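Local coordinates for protein aeromonas extracellular serine protease (Aeromonas sobria, PDB 3WQB) that cleaves host plasma proteins as a calcium-binding, kexin-like serine protease, cutting after paired basic residues of which one is lysine, at residues W254-S259 with D360-L365. The protein carries 1 engineered substitution. Sequence-based numbering, arbitrary orientation.
Sequences WNLVVS and DLRDLL
Leu-256, on strand 255-261, and Arg-362, on a passing helix, have the CA atoms nearest each other across the contact, 8.4 Å apart, a gap too wide for main chain to meet main chain, crossed from the helix by the side chain of Arg-362 and from the strand by that of Leu-256. Arg-362 does most of the bridging. Its CG lies anti to the carbonyl carbon (chi1 -74°), and from there the chain runs extended to NE, carrying the guanidinium across to segment 254-259. There NH2 sits 2.9 Å from Trp-254 O, which lies at the edge of the guanidinium, near its plane. The angle is too poor for a hydrogen bond; NH2 instead donates to the carbonyl of Phe-253, one residue earlier, so the charged end is held by main-chain oxygen. Leu-256 CB lies 4.0 Å from Arg-362 NH2, a contact of apolar carbon with the charged end. Leu-256 reaches back the other way: with CG anti to its own nitrogen (chi1 -167°), it brings CD1 to 4.1 Å from Arg-362 CG. The two side chains therefore run antiparallel past one another, methyl against methylene, and the aliphatic part of the arginine takes part in a buried apolar contact. Strand 255-261 belongs to the parallel sheet of the subtilisin domain, between strands 211-215 and 277-282; Phe-278 of the latter touches both Leu-256 and Arg-362. The Trp-254 indole packs on helix 191-205, while helix 358-368 rests through Leu-361 on Met-346 and Met-350 of helix 335-352.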
loop_
_atom_site.group_PDB
_atom_site.type_symbol
_atom_site.label_atom_id
_atom_site.label_comp_id
_atom_site.label_asym_id
_atom_site.label_seq_id
_atom_site.Cartn_x
_atom_site.Cartn_y
_atom_site.Cartn_z
ATOM N N TRP A 254 -2.406 -10.554 0.677
ATOM C CA TRP A 254 -3.394 -10.244 1.722
ATOM C C TRP A 254 -3.755 -8.765 1.712
ATOM O O TRP A 254 -4.901 -8.408 2.006
ATOM C CB TRP A 254 -2.899 -10.690 3.103
ATOM C CG TRP A 254 -2.321 -12.068 3.024
ATOM C CD1 TRP A 254 -1.014 -12.417 3.186
ATOM C CD2 TRP A 254 -3.015 -13.271 2.641
ATOM N NE1 TRP A 254 -0.855 -13.773 2.975
ATOM C CE2 TRP A 254 -2.065 -14.315 2.629
ATOM C CE3 TRP A 254 -4.355 -13.568 2.327
ATOM C CZ2 TRP A 254 -2.409 -15.641 2.306
ATOM C CZ3 TRP A 254 -4.698 -14.893 2.024
ATOM C CH2 TRP A 254 -3.728 -15.901 2.010
ATOM N N ASN A 255 -2.807 -7.904 1.331
ATOM C CA ASN A 255 -3.097 -6.491 1.158
ATOM C C ASN A 255 -3.832 -6.241 -0.141
ATOM O O ASN A 255 -3.365 -6.663 -1.212
ATOM C CB ASN A 255 -1.798 -5.693 1.140
ATOM C CG ASN A 255 -1.265 -5.419 2.513
ATOM O OD1 ASN A 255 -2.037 -5.229 3.451
ATOM N ND2 ASN A 255 0.065 -5.377 2.649
ATOM N N LEU A 256 -4.976 -5.565 -0.040
ATOM C CA LEU A 256 -5.659 -5.019 -1.201
ATOM C C LEU A 256 -5.063 -3.628 -1.422
ATOM O O LEU A 256 -5.330 -2.703 -0.644
ATOM C CB LEU A 256 -7.169 -4.939 -0.933
ATOM C CG LEU A 256 -8.103 -4.681 -2.124
ATOM C CD1 LEU A 256 -9.550 -4.931 -1.742
ATOM C CD2 LEU A 256 -7.934 -3.260 -2.648
ATOM N N VAL A 257 -4.246 -3.496 -2.462
ATOM C CA VAL A 257 -3.479 -2.268 -2.695
ATOM C C VAL A 257 -4.254 -1.316 -3.602
ATOM O O VAL A 257 -4.780 -1.729 -4.639
ATOM C CB VAL A 257 -2.079 -2.574 -3.263
ATOM C CG1 VAL A 257 -1.265 -1.302 -3.378
ATOM C CG2 VAL A 257 -1.328 -3.561 -2.368
ATOM N N VAL A 258 -4.342 -0.042 -3.199
ATOM C CA VAL A 258 -5.171 0.925 -3.925
ATOM C C VAL A 258 -4.417 2.151 -4.392
ATOM O O VAL A 258 -3.579 2.695 -3.668
ATOM C CB VAL A 258 -6.424 1.359 -3.120
ATOM C CG1 VAL A 258 -7.282 0.161 -2.789
ATOM C CG2 VAL A 258 -6.046 2.095 -1.856
ATOM N N SER A 259 -4.736 2.571 -5.607
ATOM C CA SER A 259 -4.263 3.845 -6.132
ATOM C C SER A 259 -5.318 4.939 -5.918
ATOM O O SER A 259 -6.482 4.655 -5.619
ATOM C CB SER A 259 -3.941 3.706 -7.610
ATOM O OG SER A 259 -5.100 3.388 -8.362
ATOM N N ASP A 360 -14.572 -13.161 -1.844
ATOM C CA ASP A 360 -15.846 -12.868 -2.497
ATOM C C ASP A 360 -16.024 -11.370 -2.702
ATOM O O ASP A 360 -16.453 -10.938 -3.771
ATOM C CB ASP A 360 -17.027 -13.405 -1.679
ATOM C CG ASP A 360 -17.135 -14.902 -1.719
ATOM O OD1 ASP A 360 -16.982 -15.480 -2.808
ATOM O OD2 ASP A 360 -17.407 -15.481 -0.647
ATOM N N LEU A 361 -15.709 -10.588 -1.669
ATOM C CA LEU A 361 -15.854 -9.140 -1.756
ATOM C C LEU A 361 -14.898 -8.531 -2.781
ATOM O O LEU A 361 -15.279 -7.635 -3.538
ATOM C CB LEU A 361 -15.681 -8.510 -0.375
ATOM C CG LEU A 361 -16.707 -9.002 0.649
ATOM C CD1 LEU A 361 -16.208 -8.724 2.051
ATOM C CD2 LEU A 361 -18.068 -8.397 0.417
ATOM N N ARG A 362 -13.665 -9.036 -2.814
ATOM C CA ARG A 362 -12.718 -8.645 -3.860
ATOM C C ARG A 362 -13.259 -8.934 -5.259
ATOM O O ARG A 362 -13.122 -8.099 -6.163
ATOM C CB ARG A 362 -11.382 -9.357 -3.695
ATOM C CG ARG A 362 -10.518 -8.852 -2.566
ATOM C CD ARG A 362 -9.115 -9.383 -2.764
ATOM N NE ARG A 362 -8.243 -8.949 -1.685
ATOM C CZ ARG A 362 -6.961 -9.278 -1.559
ATOM N NH1 ARG A 362 -6.364 -10.056 -2.461
ATOM N NH2 ARG A 362 -6.282 -8.834 -0.511
ATOM N N ASP A 363 -13.860 -10.113 -5.432
ATOM C CA ASP A 363 -14.416 -10.510 -6.719
ATOM C C ASP A 363 -15.513 -9.539 -7.149
ATOM O O ASP A 363 -15.563 -9.098 -8.302
ATOM C CB ASP A 363 -14.975 -11.933 -6.630
ATOM C CG ASP A 363 -15.390 -12.485 -7.978
ATOM O OD1 ASP A 363 -14.508 -12.677 -8.847
ATOM O OD2 ASP A 363 -16.600 -12.742 -8.160
ATOM N N LEU A 364 -16.379 -9.189 -6.204
ATOM C CA LEU A 364 -17.483 -8.280 -6.486
ATOM C C LEU A 364 -16.995 -6.869 -6.802
ATOM O O LEU A 364 -17.487 -6.258 -7.737
ATOM C CB LEU A 364 -18.470 -8.267 -5.316
ATOM C CG LEU A 364 -19.224 -9.590 -5.188
ATOM C CD1 LEU A 364 -19.788 -9.752 -3.797
ATOM C CD2 LEU A 364 -20.317 -9.686 -6.234
ATOM N N LEU A 365 -16.043 -6.361 -6.021
ATOM C CA LEU A 365 -15.451 -5.056 -6.290
ATOM C C LEU A 365 -14.757 -5.009 -7.645
ATOM O O LEU A 365 -14.897 -4.035 -8.391
ATOM C CB LEU A 365 -14.484 -4.679 -5.166
ATOM C CG LEU A 365 -15.149 -4.252 -3.853
ATOM C CD1 LEU A 365 -14.177 -4.325 -2.690
ATOM C CD2 LEU A 365 -15.752 -2.859 -3.976
#